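Local coordinates for protein 2-polyprenyl-6-methoxyphenol hydroxylase-like FAD-dependent oxidoreductase (Streptomyces sp. NRRL 11266, PDB 6UI5) that binds flavin-adenine dinucleotide and belongs to the FAD-dependent aromatic-ring hydroxylase-like oxidoreductases, at residues D172-V177 / Q343-A347; E223-E227 / L346-Y350. The contacts are given in a common frame with arbitrary orientation. Residue numbers count along the deposited sequence, not the author numbering.

Contact 1: D172-V177 / Q343-A347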
# COMPACT_ATOMS: atom_id res chain seq x y z
N ASP A 172 10.49 10.29 11.83
CA ASP A 172 9.76 11.52 11.54
C ASP A 172 8.27 11.27 11.69
O ASP A 172 7.81 10.13 11.71
CB ASP A 172 10.09 12.05 10.15
CG ASP A 172 10.19 13.55 10.12
OD1 ASP A 172 10.41 14.16 11.19
OD2 ASP A 172 10.03 14.14 9.03
N ASP A 173 7.50 12.36 11.84
CA ASP A 173 6.05 12.27 11.90
C ASP A 173 5.45 13.47 11.19
O ASP A 173 6.00 14.57 11.28
CB ASP A 173 5.52 12.21 13.35
CG ASP A 173 6.00 10.95 14.09
OD1 ASP A 173 7.09 11.07 14.71
OD2 ASP A 173 5.31 9.87 14.06
N TRP A 174 4.37 13.24 10.44
CA TRP A 174 3.62 14.34 9.85
C TRP A 174 2.51 14.85 10.76
O TRP A 174 1.86 15.85 10.44
CB TRP A 174 3.02 13.93 8.50
CG TRP A 174 1.96 12.87 8.58
CD1 TRP A 174 0.61 13.07 8.68
CD2 TRP A 174 2.16 11.44 8.55
NE1 TRP A 174 -0.04 11.84 8.73
CE2 TRP A 174 0.89 10.84 8.64
CE3 TRP A 174 3.29 10.62 8.44
CZ2 TRP A 174 0.72 9.44 8.64
CZ3 TRP A 174 3.12 9.24 8.45
CH2 TRP A 174 1.85 8.67 8.56
N VAL A 175 2.27 14.17 11.87
CA VAL A 175 1.34 14.64 12.88
C VAL A 175 1.85 14.14 14.22
O VAL A 175 2.50 13.09 14.31
CB VAL A 175 -0.10 14.17 12.58
CG1 VAL A 175 -0.18 12.64 12.60
CG2 VAL A 175 -1.10 14.82 13.58
N ILE A 176 1.58 14.92 15.27
CA ILE A 176 1.94 14.54 16.63
C ILE A 176 0.67 14.07 17.34
O ILE A 176 -0.24 14.86 17.59
CB ILE A 176 2.60 15.70 17.40
CG1 ILE A 176 3.83 16.21 16.66
CG2 ILE A 176 2.99 15.21 18.77
CD1 ILE A 176 4.78 15.08 16.17
N VAL A 177 0.61 12.78 17.66
CA VAL A 177 -0.53 12.22 18.37
C VAL A 177 -0.36 12.45 19.87
O VAL A 177 0.70 12.16 20.44
CB VAL A 177 -0.70 10.73 18.07
CG1 VAL A 177 -1.90 10.17 18.83
CG2 VAL A 177 -0.86 10.54 16.58
N GLN A 343 2.95 3.65 11.16
CA GLN A 343 2.79 4.91 10.43
C GLN A 343 1.82 4.73 9.27
O GLN A 343 0.97 5.60 9.01
CB GLN A 343 4.15 5.41 9.95
CG GLN A 343 5.07 5.96 11.03
CD GLN A 343 4.49 7.18 11.77
OE1 GLN A 343 3.54 7.07 12.56
NE2 GLN A 343 5.07 8.34 11.49
N ALA A 344 1.90 3.57 8.58
CA ALA A 344 0.98 3.29 7.48
C ALA A 344 -0.45 3.19 7.98
O ALA A 344 -1.36 3.71 7.35
CB ALA A 344 1.37 2.01 6.74
N GLN A 345 -0.66 2.54 9.13
CA GLN A 345 -1.99 2.55 9.73
C GLN A 345 -2.45 3.98 10.02
O GLN A 345 -3.61 4.32 9.75
CB GLN A 345 -2.03 1.69 11.00
CG GLN A 345 -2.09 0.17 10.70
CD GLN A 345 -2.18 -0.68 11.97
OE1 GLN A 345 -3.17 -0.61 12.71
NE2 GLN A 345 -1.12 -1.47 12.23
N LEU A 346 -1.56 4.83 10.54
CA LEU A 346 -2.01 6.20 10.86
C LEU A 346 -2.46 6.94 9.60
O LEU A 346 -3.38 7.76 9.66
CB LEU A 346 -0.91 6.98 11.57
CG LEU A 346 -0.67 6.66 13.05
CD1 LEU A 346 0.32 7.65 13.67
CD2 LEU A 346 -1.98 6.65 13.83
N ALA A 347 -1.86 6.63 8.45
CA ALA A 347 -2.17 7.40 7.25
C ALA A 347 -3.52 7.05 6.66
O ALA A 347 -3.91 7.66 5.66
CB ALA A 347 -1.08 7.20 6.19
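Two polar side chains meet where the loop at 172-174 faces the end of helix 325-346. Gln343 NE2 donates a weak hydrogen bond to Asp173 OD2, at 3.0 Å and with a bent N-H...O angle of 125°. The same carboxylate oxygen also bonds Thr268 OG1, its stronger partner. Gln343 NE2 lies 3.3 Å from Asp172 O as well.

The rest of the contact is mostly packing around Trp174. With chi1 in the p well, its indole reaches across to the helix. Trp174 CH2, at the ring edge, lies 3.2 Å from Gln343 O. Trp174 CZ2 packs 3.8 Å from Ala347 CB and 4.2 Å from Leu346 CB. The indole nitrogen points to the following loop, where Trp174 NE1 hydrogen-bonds Tyr350 O. A smaller apolar touch joins Val177 CG2 to Leu346 CD1 at 4.3 Å.

The contact joins the last turn of helix 325-346 to the loop leading into strand 176-185, in the antiparallel sheet of an FAD-binding chain. Val177 pairs through its backbone with Ile266 of strand 257-271. Pro353 and Tyr357 of the second subunit pack on Trp174 and Gln343, so the contact also borders the dimer interface.

Contact 2: E223-E227 / L346-Y350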
# COMPACT_ATOMS: atom_id res chain seq x y z
N GLU A 223 -5.44 11.96 19.90
CA GLU A 223 -5.92 13.12 19.19
C GLU A 223 -4.89 13.56 18.16
O GLU A 223 -3.69 13.55 18.44
CB GLU A 223 -6.26 14.26 20.17
CG GLU A 223 -7.61 14.05 20.85
CD GLU A 223 -8.00 15.19 21.80
OE1 GLU A 223 -7.60 15.15 23.00
OE2 GLU A 223 -8.70 16.13 21.36
N PHE A 224 -5.36 13.93 16.98
CA PHE A 224 -4.49 14.34 15.89
C PHE A 224 -4.57 15.85 15.76
O PHE A 224 -5.66 16.41 15.62
CB PHE A 224 -4.86 13.65 14.57
CG PHE A 224 -4.64 12.16 14.56
CD1 PHE A 224 -3.41 11.63 14.21
CD2 PHE A 224 -5.66 11.28 14.90
CE1 PHE A 224 -3.21 10.26 14.18
CE2 PHE A 224 -5.45 9.91 14.88
CZ PHE A 224 -4.23 9.40 14.52
N SER A 225 -3.41 16.51 15.80
CA SER A 225 -3.38 17.94 15.53
C SER A 225 -2.03 18.32 14.94
O SER A 225 -1.01 17.68 15.21
CB SER A 225 -3.64 18.77 16.80
OG SER A 225 -3.26 20.12 16.58
N THR A 226 -2.04 19.38 14.15
CA THR A 226 -0.85 19.97 13.54
C THR A 226 -0.20 21.07 14.39
O THR A 226 0.22 22.07 13.82
CB THR A 226 -1.24 20.50 12.16
OG1 THR A 226 -0.20 21.34 11.64
CG2 THR A 226 -2.53 21.31 12.28
N GLU A 227 -0.10 20.95 15.72
CA GLU A 227 0.55 21.98 16.52
C GLU A 227 0.80 21.41 17.92
O GLU A 227 0.02 20.56 18.37
CB GLU A 227 -0.30 23.27 16.56
CG GLU A 227 0.39 24.40 17.31
CD GLU A 227 0.33 25.80 16.68
OE1 GLU A 227 0.08 26.76 17.43
OE2 GLU A 227 0.59 25.96 15.47
N LEU A 346 -1.56 4.83 10.54
CA LEU A 346 -2.01 6.20 10.86
C LEU A 346 -2.46 6.94 9.60
O LEU A 346 -3.38 7.76 9.66
CB LEU A 346 -0.91 6.98 11.57
CG LEU A 346 -0.67 6.66 13.05
CD1 LEU A 346 0.32 7.65 13.67
CD2 LEU A 346 -1.98 6.65 13.83
N ALA A 347 -1.86 6.63 8.45
CA ALA A 347 -2.17 7.40 7.25
C ALA A 347 -3.52 7.05 6.66
O ALA A 347 -3.91 7.66 5.66
CB ALA A 347 -1.08 7.20 6.19
N LEU A 348 -4.24 6.09 7.24
CA LEU A 348 -5.65 5.88 6.93
C LEU A 348 -6.57 6.66 7.85
O LEU A 348 -7.80 6.56 7.73
CB LEU A 348 -6.02 4.39 6.98
CG LEU A 348 -5.37 3.47 5.94
CD1 LEU A 348 -3.95 3.19 6.27
CD2 LEU A 348 -6.14 2.16 5.78
N LEU A 349 -6.01 7.45 8.77
CA LEU A 349 -6.79 8.22 9.72
C LEU A 349 -6.64 9.72 9.51
O LEU A 349 -7.64 10.45 9.50
CB LEU A 349 -6.36 7.83 11.14
CG LEU A 349 -6.77 6.40 11.45
CD1 LEU A 349 -6.17 5.97 12.76
CD2 LEU A 349 -8.29 6.33 11.50
N TYR A 350 -5.43 10.19 9.32
CA TYR A 350 -5.19 11.61 9.36
C TYR A 350 -3.98 11.98 8.50
O TYR A 350 -3.00 11.27 8.48
CB TYR A 350 -4.99 12.04 10.82
CG TYR A 350 -4.74 13.52 11.00
CD1 TYR A 350 -5.80 14.41 11.20
CD2 TYR A 350 -3.45 14.04 10.98
CE1 TYR A 350 -5.57 15.77 11.38
CE2 TYR A 350 -3.22 15.39 11.13
CZ TYR A 350 -4.28 16.25 11.34
OH TYR A 350 -4.02 17.59 11.50
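A weakly bonded part of strand 216-225 faces the loop that follows helix 325-346. The nearest CA atoms are those of Phe224 and Tyr350, 7.1 Å apart, and no hydrogen bond crosses. The loop begins with a tight turn: Leu349 N and Tyr350 N both bond to Leu346 O, at 2.8 and 3.2 Å. Tyr350 then takes an extended conformation, and its side chain runs toward the strand.

The two aromatic rings lie nearly parallel, at 16°, but are slid apart, with centroids 5.3 Å away. Each instead receives the other's CB on a face. Phe224 CB is 3.6 Å from the Tyr350 ring centroid, and Tyr350 CB is 4.0 Å from the Phe224 ring centroid. These are reciprocal CH-pi contacts. At the ring edge, Phe224 CZ meets Leu346 CD2 at 3.6 Å.

This is packing of an interhelical loop against the antiparallel sheet, with Leu346 adding the end of the helix. A small aromatic and leucine cluster joins the sheet to the connection between helices 325-346 and 352-365.

Both contacts hold the same corner of the fold: neighbouring strands 176-185 and 216-225 meet the end of helix 325-346 and its following loop. They share Leu346 and Ala347, and their centres lie about 6 Å apart. Both are partly buried. Contact 1 is nearer the FAD and reaches the second subunit through several residues, whereas contact 2 runs out to exposed Thr226. Their chemistry differs too. Contact 1 mixes a weak amide-carboxylate bond with indole packing; contact 2 is essentially apolar and aromatic. They also touch directly: Val175 CG2 packs 3.3 Å from Tyr350 CE2, and Val177 CG2 packs 3.4 Å from Phe224 CE1.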